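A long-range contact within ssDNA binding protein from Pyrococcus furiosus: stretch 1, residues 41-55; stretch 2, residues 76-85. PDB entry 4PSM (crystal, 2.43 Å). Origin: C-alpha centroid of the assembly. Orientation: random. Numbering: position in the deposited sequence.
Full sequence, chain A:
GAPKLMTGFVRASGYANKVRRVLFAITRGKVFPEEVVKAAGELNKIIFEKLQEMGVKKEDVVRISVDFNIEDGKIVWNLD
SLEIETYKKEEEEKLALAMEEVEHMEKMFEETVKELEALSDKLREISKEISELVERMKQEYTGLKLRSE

Stretch 1 41-55: GELNKIIFEKLQEMG
Stretch 2, residues 76-85: VWNLDSLEIE

Residues 41-53 continue a helix begun earlier in the chain and pack against an irregular segment, strand at 76-77, helical phi/psi at 79-81, strand again at 83-85. The helix and strand 83-85 run in broadly the same direction, crossing at -46° with axes 10.5 Å apart at closest approach. No direct hydrogen bond joins the stretches; apolar packing dominates the 535 Å² they bury.

At the N-terminal end, E42 (m, t) points toward W77 and places OE2 near the plane of the indole, 4.4 Å from its CD1. L43, buried, lies over one ring face; L43 CA is 7.7 Å from W77 CA. With chi1 t and chi2 p, L43 CD2 stands 3.7 Å from the centroid of the W77 six-membered ring, 9° off the normal, a CH-pi contact that suits a branched aliphatic chain over a broad aromatic surface. W77 has chi1 m and chi2 114°. L43 CD1 also reaches L82 CD1 (4.4 Å).

One turn on, I46 (m, t) extends CD1 to within 3.7 Å of L79 CD2. L79 sits in the bend, where S81 N and S81 OG both donate to N78 O (2.8 and 2.6 Å). The buried I47 (m, t) points sideways, its CG1 4.3 Å from L82 CD2 (L82 t, p) and its CG2 4.2 Å from I84 CD1.

K50 combines both chemistries: its CB lies 3.9 Å from I84 CD1, while the extended chain carries NZ to a water at 2.6 Å, which donates to L79 O (2.9 Å from the water oxygen). L51 (m, t) brings CD2 to 3.7 Å from CG2 of I84 (m, t), the residue most covered here. Selenomethionine M54 adds SE 4.3 Å from I84 CG2. G55, with phi 66°, closes the helix in a Schellman motif, a conformation favouring glycine.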

# COMPACT_ATOMS: atom_id res chain seq x y z
N GLY A 41 30.67 10.41 11.72
CA GLY A 41 31.54 11.08 10.76
C GLY A 41 32.80 11.57 11.45
O GLY A 41 33.90 11.44 10.93
N GLU A 42 32.62 12.14 12.64
CA GLU A 42 33.74 12.66 13.41
C GLU A 42 34.69 11.54 13.83
O GLU A 42 35.89 11.61 13.56
CB GLU A 42 33.24 13.41 14.65
CG GLU A 42 32.36 14.61 14.34
CD GLU A 42 31.92 15.34 15.60
OE1 GLU A 42 31.25 16.38 15.48
OE2 GLU A 42 32.25 14.87 16.71
N LEU A 43 34.16 10.51 14.47
CA LEU A 43 34.95 9.38 14.91
C LEU A 43 35.71 8.74 13.75
O LEU A 43 36.91 8.47 13.84
CB LEU A 43 34.07 8.35 15.63
CG LEU A 43 34.83 7.13 16.15
CD1 LEU A 43 36.08 7.52 16.94
CD2 LEU A 43 33.96 6.14 16.90
N ASN A 44 35.01 8.51 12.65
CA ASN A 44 35.60 7.88 11.48
C ASN A 44 36.72 8.72 10.90
O ASN A 44 37.65 8.20 10.29
CB ASN A 44 34.53 7.56 10.42
CG ASN A 44 33.62 6.41 10.84
OD1 ASN A 44 34.04 5.55 11.61
ND2 ASN A 44 32.38 6.38 10.33
N LYS A 45 36.61 10.04 11.06
CA LYS A 45 37.66 10.95 10.63
C LYS A 45 38.92 10.66 11.44
O LYS A 45 40.01 10.50 10.89
CB LYS A 45 37.21 12.40 10.84
CG LYS A 45 36.75 13.11 9.58
CD LYS A 45 37.90 13.87 8.93
CE LYS A 45 38.43 14.98 9.83
NZ LYS A 45 39.55 15.74 9.20
N ILE A 46 38.76 10.57 12.76
CA ILE A 46 39.84 10.30 13.67
C ILE A 46 40.42 8.91 13.43
O ILE A 46 41.63 8.74 13.31
CB ILE A 46 39.35 10.41 15.13
CG1 ILE A 46 39.00 11.87 15.45
CG2 ILE A 46 40.39 9.86 16.09
CD1 ILE A 46 38.30 12.05 16.79
N ILE A 47 39.54 7.92 13.33
CA ILE A 47 39.96 6.55 13.11
C ILE A 47 40.83 6.45 11.86
O ILE A 47 41.89 5.83 11.87
CB ILE A 47 38.75 5.61 13.00
CG1 ILE A 47 38.05 5.50 14.36
CG2 ILE A 47 39.16 4.25 12.51
CD1 ILE A 47 36.79 4.68 14.32
N PHE A 48 40.38 7.08 10.79
CA PHE A 48 41.08 7.00 9.52
C PHE A 48 42.47 7.60 9.58
O PHE A 48 43.37 7.14 8.90
CB PHE A 48 40.28 7.68 8.42
CG PHE A 48 40.93 7.60 7.07
CD1 PHE A 48 40.70 6.53 6.24
CD2 PHE A 48 41.80 8.60 6.64
CE1 PHE A 48 41.29 6.45 4.99
CE2 PHE A 48 42.41 8.53 5.40
CZ PHE A 48 42.14 7.45 4.57
N GLU A 49 42.62 8.65 10.38
CA GLU A 49 43.93 9.25 10.59
C GLU A 49 44.85 8.23 11.26
O GLU A 49 45.97 8.02 10.82
CB GLU A 49 43.83 10.52 11.42
CG GLU A 49 43.08 11.66 10.73
CD GLU A 49 42.85 12.85 11.65
OE1 GLU A 49 42.81 12.66 12.88
OE2 GLU A 49 42.71 13.98 11.13
N LYS A 50 44.35 7.60 12.32
CA LYS A 50 45.10 6.59 13.04
C LYS A 50 45.41 5.37 12.18
O LYS A 50 46.53 4.86 12.22
CB LYS A 50 44.35 6.19 14.32
CG LYS A 50 44.02 7.37 15.21
CD LYS A 50 43.97 6.99 16.68
CE LYS A 50 44.13 8.23 17.55
NZ LYS A 50 44.32 7.89 18.99
N LEU A 51 44.45 4.92 11.39
CA LEU A 51 44.70 3.80 10.48
C LEU A 51 45.81 4.14 9.49
O LEU A 51 46.61 3.28 9.13
CB LEU A 51 43.45 3.39 9.70
CG LEU A 51 42.25 2.91 10.53
CD1 LEU A 51 41.05 2.51 9.67
CD2 LEU A 51 42.63 1.85 11.55
N GLN A 52 45.86 5.40 9.06
CA GLN A 52 46.93 5.87 8.18
C GLN A 52 48.27 5.79 8.91
O GLN A 52 49.24 5.26 8.38
CB GLN A 52 46.67 7.32 7.75
CG GLN A 52 45.94 7.47 6.43
CD GLN A 52 45.99 8.90 5.91
OE1 GLN A 52 46.44 9.81 6.60
NE2 GLN A 52 45.53 9.10 4.68
N GLU A 53 48.31 6.33 10.12
CA GLU A 53 49.52 6.37 10.92
C GLU A 53 50.00 4.95 11.22
O GLU A 53 51.19 4.71 11.32
CB GLU A 53 49.26 7.14 12.22
CG GLU A 53 50.52 7.70 12.87
CD GLU A 53 51.07 8.90 12.13
OE1 GLU A 53 50.45 9.99 12.21
OE2 GLU A 53 52.13 8.77 11.48
N MSE A 54 49.06 4.03 11.36
CA MSE A 54 49.39 2.66 11.75
C MSE A 54 49.80 1.78 10.58
O MSE A 54 50.10 0.60 10.76
CB MSE A 54 48.21 2.02 12.47
CG MSE A 54 48.07 2.43 13.92
SE MSE A 54 46.30 1.99 14.58
CE MSE A 54 46.61 2.22 16.50
N GLY A 55 49.82 2.35 9.38
CA GLY A 55 50.17 1.59 8.20
C GLY A 55 49.15 0.50 7.88
O GLY A 55 49.48 -0.53 7.29
N VAL A 76 28.75 12.19 22.72
CA VAL A 76 30.07 12.71 23.07
C VAL A 76 31.07 11.56 23.19
O VAL A 76 30.98 10.71 24.08
CB VAL A 76 30.05 13.62 24.34
CG1 VAL A 76 28.71 14.35 24.46
CG2 VAL A 76 30.34 12.82 25.60
N TRP A 77 32.00 11.51 22.25
CA TRP A 77 32.98 10.44 22.25
C TRP A 77 33.95 10.65 23.39
O TRP A 77 34.21 11.78 23.80
CB TRP A 77 33.73 10.39 20.92
CG TRP A 77 32.86 10.10 19.73
CD1 TRP A 77 32.58 10.93 18.69
CD2 TRP A 77 32.16 8.87 19.46
NE1 TRP A 77 31.76 10.30 17.78
CE2 TRP A 77 31.48 9.04 18.23
CE3 TRP A 77 32.05 7.65 20.14
CZ2 TRP A 77 30.70 8.03 17.67
CZ3 TRP A 77 31.26 6.65 19.58
CH2 TRP A 77 30.60 6.85 18.36
N ASN A 78 34.46 9.54 23.92
CA ASN A 78 35.59 9.57 24.83
C ASN A 78 36.80 9.03 24.09
O ASN A 78 37.08 7.83 24.11
CB ASN A 78 35.30 8.73 26.07
CG ASN A 78 36.48 8.68 27.03
OD1 ASN A 78 37.41 9.48 26.93
ND2 ASN A 78 36.43 7.75 27.97
N LEU A 79 37.50 9.92 23.40
CA LEU A 79 38.60 9.54 22.53
C LEU A 79 39.68 8.74 23.25
O LEU A 79 40.42 7.96 22.64
CB LEU A 79 39.21 10.79 21.89
CG LEU A 79 38.55 11.28 20.59
CD1 LEU A 79 37.31 10.50 20.13
CD2 LEU A 79 38.42 12.80 20.44
N ASP A 80 39.76 8.92 24.56
CA ASP A 80 40.72 8.18 25.38
C ASP A 80 40.44 6.69 25.32
O ASP A 80 41.36 5.88 25.25
CB ASP A 80 40.68 8.67 26.83
CG ASP A 80 40.87 10.17 26.94
OD1 ASP A 80 42.02 10.62 27.12
OD2 ASP A 80 39.86 10.91 26.86
N SER A 81 39.16 6.33 25.33
CA SER A 81 38.74 4.93 25.38
C SER A 81 38.87 4.20 24.03
O SER A 81 38.66 2.99 23.97
CB SER A 81 37.29 4.84 25.87
OG SER A 81 36.39 5.48 24.96
N LEU A 82 39.20 4.92 22.97
CA LEU A 82 39.26 4.33 21.64
C LEU A 82 40.37 3.31 21.49
O LEU A 82 41.54 3.60 21.74
CB LEU A 82 39.43 5.40 20.56
CG LEU A 82 39.57 4.80 19.16
CD1 LEU A 82 38.26 4.15 18.73
CD2 LEU A 82 40.02 5.85 18.16
N GLU A 83 39.99 2.10 21.08
CA GLU A 83 40.95 1.04 20.82
C GLU A 83 40.80 0.56 19.38
O GLU A 83 39.69 0.31 18.91
CB GLU A 83 40.75 -0.12 21.80
CG GLU A 83 39.88 0.23 22.99
CD GLU A 83 40.03 -0.76 24.14
OE1 GLU A 83 39.07 -1.50 24.43
OE2 GLU A 83 41.12 -0.79 24.75
N ILE A 84 41.92 0.46 18.69
CA ILE A 84 41.92 -0.07 17.34
C ILE A 84 42.85 -1.29 17.27
O ILE A 84 44.06 -1.15 17.14
CB ILE A 84 42.40 0.97 16.31
CG1 ILE A 84 41.58 2.25 16.42
CG2 ILE A 84 42.32 0.40 14.90
CD1 ILE A 84 42.01 3.33 15.45
N GLU A 85 42.27 -2.48 17.39
CA GLU A 85 43.01 -3.71 17.17
C GLU A 85 43.15 -3.94 15.67
O GLU A 85 42.19 -3.79 14.92
CB GLU A 85 42.28 -4.89 17.81
CG GLU A 85 42.11 -4.75 19.32
CD GLU A 85 41.25 -5.85 19.91
OE1 GLU A 85 40.75 -6.69 19.13
OE2 GLU A 85 41.08 -5.88 21.14
O HOH W 1 42.93 7.92 21.14